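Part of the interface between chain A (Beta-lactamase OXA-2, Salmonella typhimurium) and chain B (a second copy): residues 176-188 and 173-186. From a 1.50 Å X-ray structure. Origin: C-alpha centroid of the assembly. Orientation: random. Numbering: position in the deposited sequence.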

# COMPACT_ATOMS: atom_id res chain seq x y z
N MET A 176 3.08 -2.80 -5.85
CA MET A 176 3.55 -4.13 -5.47
C MET A 176 2.72 -4.83 -4.39
O MET A 176 2.93 -6.01 -4.12
N ILE A 177 1.78 -4.12 -3.77
CA ILE A 177 0.99 -4.74 -2.71
C ILE A 177 0.20 -5.95 -3.21
O ILE A 177 -0.57 -5.85 -4.16
N VAL A 178 0.41 -7.08 -2.54
CA VAL A 178 -0.26 -8.33 -2.88
C VAL A 178 -1.22 -8.78 -1.79
O VAL A 178 -2.24 -9.41 -2.07
N GLU A 179 -0.89 -8.44 -0.55
CA GLU A 179 -1.72 -8.84 0.59
C GLU A 179 -1.33 -8.01 1.80
O GLU A 179 -0.21 -7.50 1.87
N ALA A 180 -2.24 -7.86 2.75
CA ALA A 180 -1.94 -7.11 3.96
C ALA A 180 -2.92 -7.41 5.08
O ALA A 180 -4.06 -7.80 4.83
N GLY A 181 -2.43 -7.24 6.30
CA GLY A 181 -3.24 -7.43 7.49
C GLY A 181 -3.10 -6.14 8.29
O GLY A 181 -2.47 -5.20 7.81
N ARG A 182 -3.66 -6.10 9.49
CA ARG A 182 -3.58 -4.89 10.30
C ARG A 182 -2.16 -4.43 10.62
O ARG A 182 -1.89 -3.23 10.69
N ASN A 183 -1.24 -5.38 10.80
CA ASN A 183 0.13 -5.03 11.12
C ASN A 183 1.20 -5.57 10.17
O ASN A 183 2.37 -5.62 10.52
N TRP A 184 0.80 -5.97 8.97
CA TRP A 184 1.77 -6.47 8.01
C TRP A 184 1.35 -6.21 6.56
O TRP A 184 0.16 -6.21 6.24
N ILE A 185 2.34 -5.97 5.70
CA ILE A 185 2.08 -5.70 4.29
C ILE A 185 3.04 -6.49 3.42
O ILE A 185 4.26 -6.41 3.58
N LEU A 186 2.49 -7.27 2.50
CA LEU A 186 3.29 -8.08 1.59
C LEU A 186 3.36 -7.38 0.25
O LEU A 186 2.33 -7.13 -0.38
N ARG A 187 4.58 -7.04 -0.18
CA ARG A 187 4.81 -6.37 -1.46
C ARG A 187 5.69 -7.30 -2.27
O ARG A 187 6.77 -7.68 -1.82
N ALA A 188 5.24 -7.68 -3.46
CA ALA A 188 6.03 -8.60 -4.26
C ALA A 188 5.72 -8.55 -5.74
O ALA A 188 4.79 -7.88 -6.18
N LYS B 173 -1.37 7.55 2.21
CA LYS B 173 -2.25 6.49 1.71
C LYS B 173 -1.67 5.11 2.04
O LYS B 173 -2.42 4.15 2.26
N ASP B 174 -0.35 5.03 2.08
CA ASP B 174 0.38 3.80 2.42
C ASP B 174 0.14 3.51 3.92
O ASP B 174 -0.22 2.40 4.30
N LEU B 175 0.32 4.53 4.75
CA LEU B 175 0.13 4.39 6.19
C LEU B 175 -1.29 3.97 6.58
O LEU B 175 -1.49 3.33 7.61
N MET B 176 -2.25 4.31 5.73
CA MET B 176 -3.65 3.99 5.97
C MET B 176 -4.04 2.55 5.67
O MET B 176 -5.15 2.14 5.98
N ILE B 177 -3.14 1.78 5.06
CA ILE B 177 -3.47 0.40 4.73
C ILE B 177 -3.82 -0.42 5.96
O ILE B 177 -3.04 -0.52 6.90
N VAL B 178 -5.01 -1.02 5.92
CA VAL B 178 -5.50 -1.85 7.02
C VAL B 178 -5.60 -3.32 6.64
O VAL B 178 -5.45 -4.19 7.49
N GLU B 179 -5.84 -3.58 5.36
CA GLU B 179 -5.98 -4.94 4.89
C GLU B 179 -5.92 -4.92 3.37
O GLU B 179 -6.20 -3.89 2.75
N ALA B 180 -5.54 -6.04 2.76
CA ALA B 180 -5.47 -6.10 1.31
C ALA B 180 -5.47 -7.52 0.78
O ALA B 180 -5.07 -8.46 1.46
N GLY B 181 -5.94 -7.64 -0.46
CA GLY B 181 -5.98 -8.91 -1.16
C GLY B 181 -5.26 -8.69 -2.48
O GLY B 181 -4.74 -7.60 -2.73
N ARG B 182 -5.22 -9.71 -3.33
CA ARG B 182 -4.52 -9.59 -4.61
C ARG B 182 -5.05 -8.48 -5.51
O ARG B 182 -4.28 -7.89 -6.28
N ASN B 183 -6.34 -8.20 -5.43
CA ASN B 183 -6.92 -7.17 -6.29
C ASN B 183 -7.71 -6.10 -5.54
O ASN B 183 -8.50 -5.38 -6.15
N TRP B 184 -7.51 -6.00 -4.23
CA TRP B 184 -8.21 -4.98 -3.46
C TRP B 184 -7.35 -4.50 -2.29
O TRP B 184 -6.57 -5.27 -1.73
N ILE B 185 -7.50 -3.23 -1.94
CA ILE B 185 -6.75 -2.63 -0.85
C ILE B 185 -7.67 -1.75 -0.02
O ILE B 185 -8.32 -0.85 -0.55
N LEU B 186 -7.72 -2.01 1.28
CA LEU B 186 -8.55 -1.24 2.20
C LEU B 186 -7.66 -0.24 2.96
O LEU B 186 -6.74 -0.64 3.66

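When two copies of a protein meet edge to edge through β-strands, the backbone amides and carbonyls brought together each need a partner, and the OXA-2 dimer shows how few direct bonds may be required. At the centre, Ala A180 faces Ala B180 in a single antiparallel bridge: Ala A180 N donates to Ala B180 O (3.2 Å) and Ala B180 N to Ala A180 O (3.1 Å). The strands cross at 137° between their N-to-C directions, and further out water replaces direct pairing. One water donates to Ile A177 O (2.9 Å) and Gly B181 O (2.7 Å); its counterpart donates to Gly A181 O (2.8 Å) and Ile B177 O (2.9 Å). Val A178 O approaches Arg B182 N at 3.2 Å, but the angle is too poor for a hydrogen bond; the carbonyl instead receives a CA-H...O contact from Arg B182 CA (3.4 Å). Val B178 O and Arg A182 CA repeat this contact at 3.4 Å.

The alanine methyls point toward each other, CB to CB 3.7 Å. Both Ile A177 and Ile B177, rotamer m at chi1 and t at chi2, also point inward, their CD1 atoms meeting at 3.4 Å. Ile A185, again m,t, brings its CD1 to 4.0 Å from Ile B177 CD1, enlarging this apolar cluster.

Beside it lies a charged pair. Arg A187 leaves its backbone sideways (chi1 m, chi2 and chi3 t), yet its end reaches Asp B174, chi1 t. NH1 of Arg A187 donates to OD2 of Asp B174 at 2.9 Å and 165°, a salt bridge made at the guanidinium edge. Its NE and NH2 are satisfied elsewhere in the structure, as is Asp B174 OD1. Arg A182 and Arg B182 point away at CB; Arg B182 NH1 still lies 3.6 Å from Val A178 CG1.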

# COMPACT_ATOMS: atom_id res chain seq x y z
CB MET A 176 5.00 -4.05 -4.98
CG MET A 176 6.03 -3.76 -6.06
SD MET A 176 7.65 -3.42 -5.35
CE MET A 176 8.02 -4.99 -4.55
CB ILE A 177 0.02 -3.73 -2.07
CG1 ILE A 177 0.82 -2.62 -1.39
CG2 ILE A 177 -0.87 -4.44 -1.05
CD1 ILE A 177 -0.01 -1.40 -1.03
CB VAL A 178 0.78 -9.45 -3.13
CG1 VAL A 178 0.08 -10.79 -3.33
CG2 VAL A 178 1.62 -9.12 -4.35
CB GLU A 179 -1.48 -10.32 0.88
CG GLU A 179 -2.62 -11.03 1.59
CD GLU A 179 -2.33 -12.51 1.78
OE1 GLU A 179 -1.77 -13.13 0.85
OE2 GLU A 179 -2.66 -13.06 2.85
CB ALA A 180 -1.93 -5.61 3.66
CB ARG A 182 -4.34 -5.09 11.62
CG ARG A 182 -5.84 -5.24 11.45
CD ARG A 182 -6.53 -5.36 12.80
NE ARG A 182 -7.97 -5.57 12.66
CZ ARG A 182 -8.83 -4.67 12.21
NH1 ARG A 182 -8.40 -3.46 11.84
NH2 ARG A 182 -10.12 -4.97 12.10
CB ASN A 183 0.47 -5.46 12.55
CG ASN A 183 0.38 -6.95 12.76
OD1 ASN A 183 0.85 -7.48 13.77
ND2 ASN A 183 -0.24 -7.64 11.81
CB TRP A 184 2.02 -7.97 8.21
CG TRP A 184 0.82 -8.84 8.02
CD1 TRP A 184 -0.15 -9.12 8.94
CD2 TRP A 184 0.45 -9.54 6.82
NE1 TRP A 184 -1.10 -9.95 8.39
CE2 TRP A 184 -0.75 -10.22 7.09
CE3 TRP A 184 1.03 -9.65 5.55
CZ2 TRP A 184 -1.40 -11.01 6.13
CZ3 TRP A 184 0.39 -10.44 4.60
CH2 TRP A 184 -0.81 -11.10 4.89
CB ILE A 185 2.25 -4.19 3.96
CG1 ILE A 185 1.30 -3.36 4.82
CG2 ILE A 185 1.95 -3.94 2.48
CD1 ILE A 185 1.48 -1.86 4.67
CB LEU A 186 2.67 -9.47 1.42
CG LEU A 186 3.28 -10.39 0.35
CD1 LEU A 186 4.72 -10.75 0.72
CD2 LEU A 186 2.44 -11.66 0.23
CB ARG A 187 5.52 -5.03 -1.25
CG ARG A 187 4.85 -4.10 -0.24
CD ARG A 187 5.58 -2.75 -0.19
NE ARG A 187 5.26 -1.99 1.01
CZ ARG A 187 4.29 -1.08 1.11
NH1 ARG A 187 4.10 -0.45 2.26
NH2 ARG A 187 3.53 -0.79 0.06
CB ALA A 188 5.82 -10.02 -3.74
CB LYS B 173 -2.48 6.66 0.20
CG LYS B 173 -3.48 7.76 -0.11
CD LYS B 173 -3.79 7.90 -1.59
CE LYS B 173 -2.66 8.57 -2.35
NZ LYS B 173 -3.05 8.79 -3.77
CB ASP B 174 1.88 4.03 2.14
CG ASP B 174 2.79 2.89 2.60
OD1 ASP B 174 4.01 3.14 2.71
OD2 ASP B 174 2.33 1.76 2.83
CB LEU B 175 0.48 5.71 6.89
CG LEU B 175 1.93 6.18 6.71
CD1 LEU B 175 2.07 7.60 7.22
CD2 LEU B 175 2.88 5.24 7.46
CB MET B 176 -4.55 4.91 5.12
CG MET B 176 -4.63 6.35 5.60
SD MET B 176 -5.46 7.40 4.39
CE MET B 176 -7.12 6.72 4.46
CB ILE B 177 -2.33 -0.28 3.97
CG1 ILE B 177 -2.09 0.42 2.64
CG2 ILE B 177 -2.68 -1.75 3.73
CD1 ILE B 177 -0.79 0.05 1.97
CB VAL B 178 -6.90 -1.35 7.48
CG1 VAL B 178 -7.54 -2.35 8.44
CG2 VAL B 178 -6.75 0.00 8.16
CB GLU B 179 -7.34 -5.48 5.36
CG GLU B 179 -7.63 -6.93 5.05
CD GLU B 179 -8.98 -7.36 5.61
OE1 GLU B 179 -9.82 -6.47 5.89
OE2 GLU B 179 -9.21 -8.57 5.76
CB ALA B 180 -4.22 -5.37 0.80
CB ARG B 182 -4.57 -10.92 -5.36
CG ARG B 182 -3.83 -12.05 -4.66
CD ARG B 182 -3.92 -13.34 -5.47
NE ARG B 182 -3.30 -14.46 -4.78
CZ ARG B 182 -1.99 -14.60 -4.57
NH1 ARG B 182 -1.15 -13.67 -5.01
NH2 ARG B 182 -1.53 -15.66 -3.93
CB ASN B 183 -7.82 -7.83 -7.35
CG ASN B 183 -9.04 -8.48 -6.75
OD1 ASN B 183 -9.02 -8.94 -5.61
ND2 ASN B 183 -10.12 -8.54 -7.53
CB TRP B 184 -9.55 -5.49 -2.94
CG TRP B 184 -9.47 -6.66 -2.00
CD1 TRP B 184 -9.39 -7.98 -2.35
CD2 TRP B 184 -9.48 -6.62 -0.57
NE1 TRP B 184 -9.35 -8.76 -1.22
CE2 TRP B 184 -9.40 -7.95 -0.11
CE3 TRP B 184 -9.54 -5.58 0.37
CZ2 TRP B 184 -9.38 -8.28 1.25
CZ3 TRP B 184 -9.52 -5.90 1.72
CH2 TRP B 184 -9.44 -7.24 2.15
CB ILE B 185 -5.59 -1.75 -1.38
CG1 ILE B 185 -4.66 -2.58 -2.25
CG2 ILE B 185 -4.83 -1.14 -0.21
CD1 ILE B 185 -3.58 -1.75 -2.95
CB LEU B 186 -9.24 -2.17 3.21
CG LEU B 186 -9.96 -1.53 4.40
CD1 LEU B 186 -11.11 -0.65 3.93
CD2 LEU B 186 -10.47 -2.64 5.31
O HOH W 1 -3.42 -5.45 -3.70
O HOH W 2 -1.25 -2.78 7.17